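Lactose Operon Repressor (Escherichia coli, PDB 1JYE) represses the lactose operon by binding operator DNA, and is probably released from it when an inducer binds in the cleft of its core domain. Local coordinates at residues S120-N125 with T141-L146; S158-H163 with N316-V321; I182-G187 with G200-L205; G218-M223 with D247-G252. The protein carries 1 engineered substitution. All blocks are in the same frame, centred on the assembly; numbering follows the deposited sequence.

Contact 1: S120-N125 with T141-L146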
loop_
_atom_site.group_PDB
_atom_site.type_symbol
_atom_site.label_atom_id
_atom_site.label_comp_id
_atom_site.label_asym_id
_atom_site.label_seq_id
_atom_site.Cartn_x
_atom_site.Cartn_y
_atom_site.Cartn_z
ATOM N N SER A 120 0.580 17.275 21.399
ATOM C CA SER A 120 -0.551 18.052 21.907
ATOM C C SER A 120 -1.884 17.578 21.337
ATOM O O SER A 120 -2.928 18.192 21.568
ATOM C CB SER A 120 -0.356 19.539 21.593
ATOM O OG SER A 120 -0.310 19.777 20.196
ATOM N N GLY A 121 -1.838 16.481 20.591
ATOM C CA GLY A 121 -3.040 15.926 19.998
ATOM C C GLY A 121 -2.752 14.522 19.517
ATOM O O GLY A 121 -1.637 14.230 19.085
ATOM N N LEU A 122 -3.751 13.648 19.590
ATOM C CA LEU A 122 -3.579 12.266 19.170
ATOM C C LEU A 122 -4.629 11.780 18.180
ATOM O O LEU A 122 -5.819 12.031 18.349
ATOM C CB LEU A 122 -3.619 11.344 20.390
ATOM C CG LEU A 122 -2.512 11.496 21.431
ATOM C CD1 LEU A 122 -2.929 10.814 22.727
ATOM C CD2 LEU A 122 -1.227 10.894 20.892
ATOM N N ILE A 123 -4.174 11.092 17.138
ATOM C CA ILE A 123 -5.087 10.496 16.171
ATOM C C ILE A 123 -4.895 8.990 16.341
ATOM O O ILE A 123 -3.786 8.473 16.185
ATOM C CB ILE A 123 -4.757 10.914 14.721
ATOM C CG1 ILE A 123 -4.970 12.422 14.562
ATOM C CG2 ILE A 123 -5.651 10.155 13.751
ATOM C CD1 ILE A 123 -4.644 12.964 13.178
ATOM N N ILE A 124 -5.969 8.294 16.699
ATOM C CA ILE A 124 -5.915 6.852 16.912
ATOM C C ILE A 124 -6.475 6.130 15.687
ATOM O O ILE A 124 -7.694 6.017 15.512
ATOM C CB ILE A 124 -6.734 6.448 18.163
ATOM C CG1 ILE A 124 -6.345 7.328 19.358
ATOM C CG2 ILE A 124 -6.486 4.981 18.494
ATOM C CD1 ILE A 124 -4.894 7.206 19.786
ATOM N N ASN A 125 -5.569 5.651 14.841
ATOM C CA ASN A 125 -5.927 4.946 13.614
ATOM C C ASN A 125 -5.717 3.449 13.840
ATOM O O ASN A 125 -4.937 2.801 13.143
ATOM C CB ASN A 125 -5.037 5.459 12.476
ATOM C CG ASN A 125 -5.435 4.907 11.128
ATOM O OD1 ASN A 125 -6.615 4.893 10.778
ATOM N ND2 ASN A 125 -4.447 4.462 10.352
ATOM N N THR A 141 -4.751 11.177 28.807
ATOM C CA THR A 141 -4.532 12.235 29.792
ATOM C C THR A 141 -4.972 13.634 29.352
ATOM O O THR A 141 -4.152 14.545 29.237
ATOM C CB THR A 141 -3.042 12.306 30.198
ATOM O OG1 THR A 141 -2.263 12.782 29.094
ATOM C CG2 THR A 141 -2.537 10.929 30.601
ATOM N N ASN A 142 -6.269 13.797 29.111
ATOM C CA ASN A 142 -6.834 15.084 28.707
ATOM C C ASN A 142 -6.341 15.657 27.378
ATOM O O ASN A 142 -6.861 16.670 26.909
ATOM C CB ASN A 142 -6.624 16.115 29.820
ATOM C CG ASN A 142 -7.459 15.818 31.052
ATOM O OD1 ASN A 142 -7.369 16.516 32.063
ATOM N ND2 ASN A 142 -8.285 14.779 30.970
ATOM N N VAL A 143 -5.333 15.031 26.777
ATOM C CA VAL A 143 -4.838 15.495 25.485
ATOM C C VAL A 143 -5.923 15.107 24.480
ATOM O O VAL A 143 -6.397 13.977 24.492
ATOM C CB VAL A 143 -3.518 14.787 25.100
ATOM C CG1 VAL A 143 -3.121 15.159 23.683
ATOM C CG2 VAL A 143 -2.416 15.172 26.076
ATOM N N PRO A 144 -6.334 16.036 23.602
ATOM C CA PRO A 144 -7.377 15.680 22.634
ATOM C C PRO A 144 -7.035 14.434 21.823
ATOM O O PRO A 144 -5.912 14.284 21.343
ATOM C CB PRO A 144 -7.500 16.939 21.775
ATOM C CG PRO A 144 -6.139 17.561 21.876
ATOM C CD PRO A 144 -5.806 17.384 23.331
ATOM N N ALA A 145 -8.009 13.537 21.687
ATOM C CA ALA A 145 -7.817 12.299 20.941
ATOM C C ALA A 145 -8.954 12.076 19.951
ATOM O O ALA A 145 -10.130 12.194 20.301
ATOM C CB ALA A 145 -7.728 11.120 21.901
ATOM N N LEU A 146 -8.593 11.736 18.719
ATOM C CA LEU A 146 -9.567 11.500 17.662
ATOM C C LEU A 146 -9.387 10.080 17.128
ATOM O O LEU A 146 -8.288 9.697 16.734
ATOM C CB LEU A 146 -9.353 12.524 16.545
ATOM C CG LEU A 146 -10.309 12.523 15.355
ATOM C CD1 LEU A 146 -11.720 12.905 15.814
ATOM C CD2 LEU A 146 -9.807 13.518 14.324
#
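L122 O is gripped by two groups of the neighbouring strand. L146 N donates a hydrogen bond to it at 2.8 Å, and A145 CA adds a C-H...O contact at 3.3 Å. The same pattern recurs one step further along. L146 O takes I124 N at 2.7 Å, with an N-H...O angle of 169°, and also meets I123 CA. At the other end L122 N donates to P144 O. These three backbone bonds set a parallel register, L122 beside A145 and I123 beside L146. The two strands belong to one beta-alpha-beta unit, with helix 130-139 between them in the chain. They form part of the parallel sheet of the N-terminal subdomain of this periplasmic-binding-protein fold. L122 and A145 lie on one face, CB to CB 4.4 Å apart. On that side L122 packs on V111 and L114 of helix 104-115. I123 and L146 lie on the other face, where both touch S300 of helix 293-308. Before the strands pair, V143 and P144 pack on the incoming backbone. V143 CG1 is anti to its own backbone N (chi1 173°) and rests 3.6 Å from both S120 C and G121 N. The proline ring comes in beside it, and P144 CG lies 3.3 Å from S120 O.

Contact 2: S158-H163 with N316-V321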
loop_
_atom_site.group_PDB
_atom_site.type_symbol
_atom_site.label_atom_id
_atom_site.label_comp_id
_atom_site.label_asym_id
_atom_site.label_seq_id
_atom_site.Cartn_x
_atom_site.Cartn_y
_atom_site.Cartn_z
ATOM N N SER A 158 -14.611 10.978 16.975
ATOM C CA SER A 158 -14.244 10.086 15.888
ATOM C C SER A 158 -14.747 10.516 14.521
ATOM O O SER A 158 -15.625 11.365 14.395
ATOM C CB SER A 158 -14.791 8.684 16.173
ATOM O OG SER A 158 -16.213 8.708 16.225
ATOM N N ILE A 159 -14.149 9.919 13.498
ATOM C CA ILE A 159 -14.548 10.143 12.119
ATOM C C ILE A 159 -14.412 8.782 11.466
ATOM O O ILE A 159 -13.317 8.213 11.440
ATOM C CB ILE A 159 -13.618 11.109 11.356
ATOM C CG1 ILE A 159 -13.487 12.433 12.109
ATOM C CG2 ILE A 159 -14.185 11.343 9.952
ATOM C CD1 ILE A 159 -12.479 13.393 11.483
ATOM N N ILE A 160 -15.515 8.235 10.971
ATOM C CA ILE A 160 -15.448 6.947 10.301
ATOM C C ILE A 160 -16.343 6.978 9.075
ATOM O O ILE A 160 -17.169 7.878 8.920
ATOM C CB ILE A 160 -15.894 5.770 11.211
ATOM C CG1 ILE A 160 -17.395 5.850 11.488
ATOM C CG2 ILE A 160 -15.089 5.778 12.509
ATOM C CD1 ILE A 160 -17.940 4.614 12.184
ATOM N N PHE A 161 -16.156 6.004 8.195
ATOM C CA PHE A 161 -16.969 5.905 6.992
ATOM C C PHE A 161 -18.288 5.231 7.346
ATOM O O PHE A 161 -18.361 4.447 8.294
ATOM C CB PHE A 161 -16.236 5.089 5.932
ATOM C CG PHE A 161 -15.064 5.801 5.335
ATOM C CD1 PHE A 161 -15.257 6.906 4.514
ATOM C CD2 PHE A 161 -13.766 5.383 5.608
ATOM C CE1 PHE A 161 -14.167 7.592 3.966
ATOM C CE2 PHE A 161 -12.671 6.059 5.067
ATOM C CZ PHE A 161 -12.876 7.167 4.245
ATOM N N SER A 162 -19.332 5.541 6.589
ATOM C CA SER A 162 -20.637 4.945 6.842
ATOM C C SER A 162 -20.686 3.474 6.427
ATOM O O SER A 162 -20.813 3.156 5.244
ATOM C CB SER A 162 -21.726 5.715 6.097
ATOM O OG SER A 162 -22.991 5.103 6.302
ATOM N N HIS A 163 -20.581 2.582 7.404
ATOM C CA HIS A 163 -20.645 1.151 7.134
ATOM C C HIS A 163 -22.060 0.747 6.718
ATOM O O HIS A 163 -22.239 -0.180 5.935
ATOM C CB HIS A 163 -20.207 0.364 8.373
ATOM C CG HIS A 163 -20.836 0.842 9.643
ATOM N ND1 HIS A 163 -22.033 0.347 10.115
ATOM C CD2 HIS A 163 -20.449 1.797 10.522
ATOM C CE1 HIS A 163 -22.356 0.977 11.230
ATOM N NE2 HIS A 163 -21.412 1.863 11.499
ATOM N N ASN A 316 -18.985 12.006 17.031
ATOM C CA ASN A 316 -18.653 11.315 15.795
ATOM C C ASN A 316 -19.165 11.975 14.526
ATOM O O ASN A 316 -20.232 12.591 14.509
ATOM C CB ASN A 316 -19.185 9.881 15.840
ATOM C CG ASN A 316 -19.184 9.214 14.472
ATOM O OD1 ASN A 316 -20.150 9.318 13.710
ATOM N ND2 ASN A 316 -18.089 8.539 14.148
ATOM N N GLN A 317 -18.372 11.846 13.466
ATOM C CA GLN A 317 -18.737 12.338 12.148
ATOM C C GLN A 317 -18.696 11.107 11.260
ATOM O O GLN A 317 -17.783 10.282 11.372
ATOM C CB GLN A 317 -17.736 13.369 11.600
ATOM C CG GLN A 317 -17.898 13.563 10.081
ATOM C CD GLN A 317 -17.017 14.653 9.488
ATOM O OE1 GLN A 317 -15.927 14.928 9.984
ATOM N NE2 GLN A 317 -17.483 15.261 8.400
ATOM N N LEU A 318 -19.700 10.973 10.400
ATOM C CA LEU A 318 -19.769 9.862 9.465
ATOM C C LEU A 318 -19.463 10.406 8.077
ATOM O O LEU A 318 -20.076 11.382 7.643
ATOM C CB LEU A 318 -21.170 9.254 9.453
ATOM C CG LEU A 318 -21.564 8.370 10.631
ATOM C CD1 LEU A 318 -23.055 8.041 10.544
ATOM C CD2 LEU A 318 -20.739 7.095 10.594
ATOM N N LEU A 319 -18.508 9.787 7.392
ATOM C CA LEU A 319 -18.154 10.205 6.041
ATOM C C LEU A 319 -18.888 9.311 5.060
ATOM O O LEU A 319 -19.037 8.111 5.286
ATOM C CB LEU A 319 -16.649 10.085 5.807
ATOM C CG LEU A 319 -15.745 11.017 6.613
ATOM C CD1 LEU A 319 -14.290 10.735 6.256
ATOM C CD2 LEU A 319 -16.096 12.466 6.311
ATOM N N PRO A 320 -19.359 9.885 3.948
ATOM C CA PRO A 320 -20.078 9.094 2.950
ATOM C C PRO A 320 -19.185 8.157 2.143
ATOM O O PRO A 320 -17.963 8.323 2.088
ATOM C CB PRO A 320 -20.722 10.163 2.072
ATOM C CG PRO A 320 -19.690 11.254 2.087
ATOM C CD PRO A 320 -19.298 11.305 3.556
ATOM N N VAL A 321 -19.818 7.160 1.538
ATOM C CA VAL A 321 -19.144 6.200 0.678
ATOM C C VAL A 321 -20.023 6.110 -0.561
ATOM O O VAL A 321 -21.156 6.600 -0.562
ATOM C CB VAL A 321 -19.027 4.797 1.330
ATOM C CG1 VAL A 321 -18.167 4.881 2.586
ATOM C CG2 VAL A 321 -20.418 4.243 1.661
#
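S158 and N316 begin a parallel strand pair that runs on through I159 with Q317, I160 with L318 and F161 with L319. The strands run into two of the crossovers between the subdomains of the periplasmic-binding-protein fold. Backbone bonds hold the register, among them L319 N to I160 O at 2.8 Å. On one face L319 is the bump, and I159 and F161 form the hollow. Its CG lies 3.7 Å from I159 CG2, and its CB is 3.7 Å from F161 CD1. L296 of helix 293-308 touches all three. Q317 lies alongside I159 on this face, and its OE1 bonds R303. On the other face I160 fits between N316 and L318. I160 CG1 stands between the backbone N and the carbonyl carbon (chi1 69°), 3.7 Å from L318 CD2 and 3.8 Å from N316 ND2. The N316 side chain crosses that of I160 at about a right angle. N316 ND2 also donates to S158 OG at 2.8 Å, with the serine oxygen in the plane of the amide. An alanine in place of N316 would probably leave S158 OG without this donor and open a gap beside I160 CG1. V321 fills the end of the row, its CG1 3.9 Å from F161 CB. P320 O meets the F161 ring at its edge, near the ring plane, 3.9 Å from F161 CD1.

Contact 3: I182-G187 with G200-L205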
loop_
_atom_site.group_PDB
_atom_site.type_symbol
_atom_site.label_atom_id
_atom_site.label_comp_id
_atom_site.label_asym_id
_atom_site.label_seq_id
_atom_site.Cartn_x
_atom_site.Cartn_y
_atom_site.Cartn_z
ATOM N N ILE A 182 -25.830 -15.742 -2.656
ATOM C CA ILE A 182 -24.700 -14.890 -2.316
ATOM C C ILE A 182 -23.819 -15.401 -1.185
ATOM O O ILE A 182 -24.306 -15.944 -0.196
ATOM C CB ILE A 182 -25.223 -13.483 -1.959
ATOM C CG1 ILE A 182 -26.021 -12.933 -3.146
ATOM C CG2 ILE A 182 -24.063 -12.552 -1.596
ATOM C CD1 ILE A 182 -26.766 -11.647 -2.863
ATOM N N ALA A 183 -22.508 -15.229 -1.341
ATOM C CA ALA A 183 -21.562 -15.649 -0.319
ATOM C C ALA A 183 -20.860 -14.409 0.217
ATOM O O ALA A 183 -20.708 -13.416 -0.499
ATOM C CB ALA A 183 -20.540 -16.625 -0.900
ATOM N N LEU A 184 -20.447 -14.469 1.478
ATOM C CA LEU A 184 -19.766 -13.355 2.122
ATOM C C LEU A 184 -18.344 -13.725 2.509
ATOM O O LEU A 184 -18.094 -14.821 3.006
ATOM C CB LEU A 184 -20.509 -12.938 3.396
ATOM C CG LEU A 184 -22.011 -12.658 3.302
ATOM C CD1 LEU A 184 -22.540 -12.289 4.690
ATOM C CD2 LEU A 184 -22.273 -11.542 2.308
ATOM N N LEU A 185 -17.408 -12.811 2.271
ATOM C CA LEU A 185 -16.019 -13.032 2.661
ATOM C C LEU A 185 -15.661 -11.828 3.515
ATOM O O LEU A 185 -15.356 -10.750 3.000
ATOM C CB LEU A 185 -15.095 -13.118 1.441
ATOM C CG LEU A 185 -13.600 -13.220 1.776
ATOM C CD1 LEU A 185 -13.357 -14.328 2.798
ATOM C CD2 LEU A 185 -12.816 -13.492 0.500
ATOM N N ALA A 186 -15.719 -12.024 4.827
ATOM C CA ALA A 186 -15.452 -10.964 5.788
ATOM C C ALA A 186 -13.979 -10.740 6.072
ATOM O O ALA A 186 -13.139 -11.593 5.784
ATOM C CB ALA A 186 -16.183 -11.270 7.099
ATOM N N GLY A 187 -13.682 -9.573 6.634
ATOM C CA GLY A 187 -12.319 -9.256 7.015
ATOM C C GLY A 187 -12.094 -9.936 8.356
ATOM O O GLY A 187 -13.013 -10.572 8.875
ATOM N N GLY A 200 -23.392 -5.495 8.757
ATOM C CA GLY A 200 -24.157 -4.733 7.786
ATOM C C GLY A 200 -24.632 -5.588 6.632
ATOM O O GLY A 200 -25.793 -5.486 6.227
ATOM N N TRP A 201 -23.748 -6.422 6.083
ATOM C CA TRP A 201 -24.152 -7.283 4.982
ATOM C C TRP A 201 -25.329 -8.144 5.412
ATOM O O TRP A 201 -26.304 -8.276 4.680
ATOM C CB TRP A 201 -23.023 -8.209 4.537
ATOM C CG TRP A 201 -21.951 -7.524 3.774
ATOM C CD1 TRP A 201 -22.084 -6.423 2.981
ATOM C CD2 TRP A 201 -20.588 -7.938 3.669
ATOM N NE1 TRP A 201 -20.880 -6.125 2.382
ATOM C CE2 TRP A 201 -19.947 -7.040 2.788
ATOM C CE3 TRP A 201 -19.846 -8.982 4.232
ATOM C CZ2 TRP A 201 -18.592 -7.158 2.455
ATOM C CZ3 TRP A 201 -18.499 -9.100 3.902
ATOM C CH2 TRP A 201 -17.890 -8.191 3.019
ATOM N N HIS A 202 -25.230 -8.735 6.597
ATOM C CA HIS A 202 -26.308 -9.584 7.090
ATOM C C HIS A 202 -27.600 -8.809 7.269
ATOM O O HIS A 202 -28.677 -9.312 6.955
ATOM C CB HIS A 202 -25.905 -10.245 8.408
ATOM C CG HIS A 202 -25.020 -11.441 8.230
ATOM N ND1 HIS A 202 -25.442 -12.586 7.590
ATOM C CD2 HIS A 202 -23.741 -11.670 8.607
ATOM C CE1 HIS A 202 -24.461 -13.471 7.581
ATOM N NE2 HIS A 202 -23.417 -12.939 8.191
ATOM N N LYS A 203 -27.493 -7.585 7.774
ATOM C CA LYS A 203 -28.669 -6.749 7.985
ATOM C C LYS A 203 -29.425 -6.506 6.681
ATOM O O LYS A 203 -30.629 -6.741 6.597
ATOM C CB LYS A 203 -28.266 -5.404 8.595
ATOM C CG LYS A 203 -29.413 -4.407 8.707
ATOM C CD LYS A 203 -28.946 -3.083 9.292
ATOM C CE LYS A 203 -30.046 -2.036 9.231
ATOM N NZ LYS A 203 -29.614 -0.728 9.805
ATOM N N TYR A 204 -28.718 -6.044 5.657
ATOM C CA TYR A 204 -29.376 -5.761 4.391
ATOM C C TYR A 204 -29.776 -6.996 3.591
ATOM O O TYR A 204 -30.773 -6.964 2.868
ATOM C CB TYR A 204 -28.516 -4.783 3.584
ATOM C CG TYR A 204 -28.468 -3.441 4.282
ATOM C CD1 TYR A 204 -29.593 -2.610 4.307
ATOM C CD2 TYR A 204 -27.346 -3.048 5.010
ATOM C CE1 TYR A 204 -29.605 -1.429 5.045
ATOM C CE2 TYR A 204 -27.346 -1.865 5.752
ATOM C CZ TYR A 204 -28.480 -1.065 5.769
ATOM O OH TYR A 204 -28.504 0.082 6.526
ATOM N N LEU A 205 -29.031 -8.090 3.725
ATOM C CA LEU A 205 -29.410 -9.311 3.025
ATOM C C LEU A 205 -30.728 -9.779 3.651
ATOM O O LEU A 205 -31.654 -10.177 2.942
ATOM C CB LEU A 205 -28.343 -10.399 3.187
ATOM C CG LEU A 205 -27.117 -10.286 2.273
ATOM C CD1 LEU A 205 -26.117 -11.379 2.609
ATOM C CD2 LEU A 205 -27.558 -10.392 0.818
#
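Strand 182-186 and helix segment 200-205 run nearly antiparallel, at 161°; the axes come within 10.5 Å, and the CA of L184 is closest to that of W201. No hydrogen bond joins the two, and side chains fill the space between them. L184 carries the centre of the contact, with CG anti to the carbonyl carbon (chi1 -52°). Its two methyls then part company. L184 CD1 lies over one face of the H202 imidazole, 3.8 Å from the ring centroid and 21° off the ring normal, displaced toward the rim. This is a CH-pi contact. H202 NE2 is hydrogen-bonded to E215, which probably helps to fix the turn of the ring. L184 CD2 meets L205 tip to tip, 3.9 Å from L205 CD1, and also lies 4.0 Å from W201 CE3. W201 and L184 lie alongside each other, pointing opposite ways. The far edge of the indole meets the backbone, with W201 CH2 3.6 Å from L185 O, and A186 CA also lies at this edge. I182 CD1 and L205 CD2 extend the apolar layer. An alanine in place of W201 would probably open a gap beside L185 O and A186 and leave L184 CD2 with less to pack on. The helix is the connection of a beta-alpha-beta unit and covers one face of the parallel sheet. Its hold on this strand is almost wholly apolar, so it depends on the fit of shapes.

Contact 4: G218-M223 with D247-G252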
loop_
_atom_site.group_PDB
_atom_site.type_symbol
_atom_site.label_atom_id
_atom_site.label_comp_id
_atom_site.label_asym_id
_atom_site.label_seq_id
_atom_site.Cartn_x
_atom_site.Cartn_y
_atom_site.Cartn_z
ATOM N N GLY A 218 -11.428 -13.752 6.178
ATOM C CA GLY A 218 -10.063 -13.654 5.682
ATOM C C GLY A 218 -9.234 -12.753 6.580
ATOM O O GLY A 218 -9.598 -12.536 7.735
ATOM N N ASP A 219 -8.126 -12.214 6.068
ATOM C CA ASP A 219 -7.282 -11.347 6.889
ATOM C C ASP A 219 -6.852 -10.046 6.206
ATOM O O ASP A 219 -5.845 -9.447 6.595
ATOM C CB ASP A 219 -6.031 -12.110 7.361
ATOM C CG ASP A 219 -5.102 -12.492 6.215
ATOM O OD1 ASP A 219 -5.288 -11.986 5.092
ATOM O OD2 ASP A 219 -4.174 -13.299 6.443
ATOM N N TRP A 220 -7.631 -9.622 5.209
ATOM C CA TRP A 220 -7.395 -8.403 4.423
ATOM C C TRP A 220 -6.446 -8.640 3.244
ATOM O O TRP A 220 -6.363 -7.805 2.341
ATOM C CB TRP A 220 -6.809 -7.268 5.282
ATOM C CG TRP A 220 -7.682 -6.716 6.394
ATOM C CD1 TRP A 220 -7.280 -6.433 7.671
ATOM C CD2 TRP A 220 -9.054 -6.287 6.307
ATOM N NE1 TRP A 220 -8.305 -5.853 8.377
ATOM C CE2 TRP A 220 -9.404 -5.752 7.568
ATOM C CE3 TRP A 220 -10.016 -6.299 5.287
ATOM C CZ2 TRP A 220 -10.680 -5.232 7.840
ATOM C CZ3 TRP A 220 -11.289 -5.779 5.558
ATOM C CH2 TRP A 220 -11.603 -5.255 6.826
ATOM N N SER A 221 -5.742 -9.770 3.238
ATOM C CA SER A 221 -4.794 -10.052 2.155
ATOM C C SER A 221 -5.400 -10.771 0.958
ATOM O O SER A 221 -6.389 -11.498 1.080
ATOM C CB SER A 221 -3.613 -10.883 2.674
ATOM O OG SER A 221 -4.001 -12.226 2.924
ATOM N N ALA A 222 -4.791 -10.569 -0.207
ATOM C CA ALA A 222 -5.262 -11.217 -1.418
ATOM C C ALA A 222 -5.191 -12.731 -1.266
ATOM O O ALA A 222 -6.096 -13.445 -1.694
ATOM C CB ALA A 222 -4.426 -10.768 -2.621
ATOM N N MET A 223 -4.124 -13.229 -0.645
ATOM C CA MET A 223 -3.987 -14.670 -0.489
ATOM C C MET A 223 -5.112 -15.260 0.354
ATOM O O MET A 223 -5.572 -16.366 0.078
ATOM C CB MET A 223 -2.633 -15.034 0.123
ATOM C CG MET A 223 -2.339 -16.539 0.098
ATOM S SD MET A 223 -2.439 -17.272 -1.570
ATOM C CE MET A 223 -0.898 -16.699 -2.283
ATOM N N ASP A 247 -10.778 -4.763 -1.401
ATOM C CA ASP A 247 -10.361 -5.034 -2.765
ATOM C C ASP A 247 -9.266 -6.081 -2.905
ATOM O O ASP A 247 -9.281 -6.863 -3.851
ATOM C CB ASP A 247 -9.943 -3.730 -3.449
ATOM C CG ASP A 247 -11.110 -2.778 -3.650
ATOM O OD1 ASP A 247 -12.276 -3.229 -3.551
ATOM O OD2 ASP A 247 -10.869 -1.583 -3.918
ATOM N N GLN A 248 -8.322 -6.112 -1.974
ATOM C CA GLN A 248 -7.255 -7.097 -2.061
ATOM C C GLN A 248 -7.791 -8.514 -1.883
ATOM O O GLN A 248 -7.396 -9.418 -2.611
ATOM C CB GLN A 248 -6.166 -6.788 -1.039
ATOM C CG GLN A 248 -5.321 -5.589 -1.439
ATOM C CD GLN A 248 -4.546 -5.020 -0.280
ATOM O OE1 GLN A 248 -5.117 -4.399 0.613
ATOM N NE2 GLN A 248 -3.235 -5.236 -0.279
ATOM N N MET A 249 -8.691 -8.721 -0.927
ATOM C CA MET A 249 -9.245 -10.058 -0.772
ATOM C C MET A 249 -10.085 -10.372 -2.005
ATOM O O MET A 249 -10.171 -11.524 -2.424
ATOM C CB MET A 249 -10.103 -10.162 0.495
ATOM C CG MET A 249 -9.290 -10.096 1.773
ATOM S SD MET A 249 -10.240 -10.608 3.214
ATOM C CE MET A 249 -11.327 -9.264 3.378
ATOM N N ALA A 250 -10.697 -9.347 -2.593
ATOM C CA ALA A 250 -11.512 -9.554 -3.790
ATOM C C ALA A 250 -10.622 -10.019 -4.936
ATOM O O ALA A 250 -11.025 -10.853 -5.745
ATOM C CB ALA A 250 -12.247 -8.270 -4.177
ATOM N N LEU A 251 -9.412 -9.471 -5.010
ATOM C CA LEU A 251 -8.468 -9.862 -6.053
ATOM C C LEU A 251 -8.192 -11.358 -5.913
ATOM O O LEU A 251 -8.157 -12.094 -6.905
ATOM C CB LEU A 251 -7.156 -9.083 -5.900
ATOM C CG LEU A 251 -6.016 -9.482 -6.848
ATOM C CD1 LEU A 251 -6.340 -9.036 -8.268
ATOM C CD2 LEU A 251 -4.723 -8.833 -6.376
ATOM N N GLY A 252 -7.991 -11.794 -4.674
ATOM C CA GLY A 252 -7.730 -13.196 -4.409
ATOM C C GLY A 252 -8.916 -14.055 -4.810
ATOM O O GLY A 252 -8.749 -15.115 -5.405
#
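W220 and M249 make the contact's sulfur interaction. W220 N donates a weak hydrogen bond to M249 SD at 3.4 Å, with an angle of 145° at the hydrogen. The thioether chain bends at chi3 (-71°), which brings M249 CE to 3.8 Å from W220 CE3. The methyl approaches the indole obliquely. G218 lies on the same sulfur, and a side chain there would run into M249 SD.

Further contacts are of the C-H...O kind. A222 CA is 3.0 Å from Q248 O. G252 CA is 3.2 Å from A222 O, with an angle of 152° at the hydrogen. The two helices come so close here that a beta carbon on G252 would strike A222 O.

Apolar packing adds A222 CB against L251 CD2.

Polar bonds lead outward. W220 O accepts from N246 ND2, with Q248 CB resting near this oxygen at 3.5 Å. The amide end of Q248 turns to D278 of the second subunit, where its NE2 is hydrogen-bonded. Within 218-223, D219 OD1 accepts S221 N at 2.9 Å, an Asx turn, and also S221 OG. S221 is the N-cap of helix 222-234, so this carboxylate braces the capping residue.

The turn leads from strand 214-217 into a helix at the cleft side of the C-terminal subdomain. The side chain of W220 is about 4 Å from a glycerol that probably comes from the crystallisation liquor; its place is consistent with the effector cleft of LacI-family repressors.

Overall arrangement
Along the chain contact 1 comes first, and contacts 3 and 4 are nested inside the loop that contact 2 closes. Contact 1 lies in the N-terminal parallel sheet. Contacts 3 and 4 lie in the C-terminal half, on the opposite side of the chain's centre, with centres 33 and 31 Å from that of contact 1. Contact 2 sits between the halves, its centre 18 Å from contact 1 and 19 Å from contact 3. L146 packs on S158 and I159, so contacts 1 and 2 touch. Contacts 3 and 4 meet where A186 O probably accepts G218 N. Crossovers thus join two sheet-and-helix subdomains, and contact 4 also reaches the second subunit.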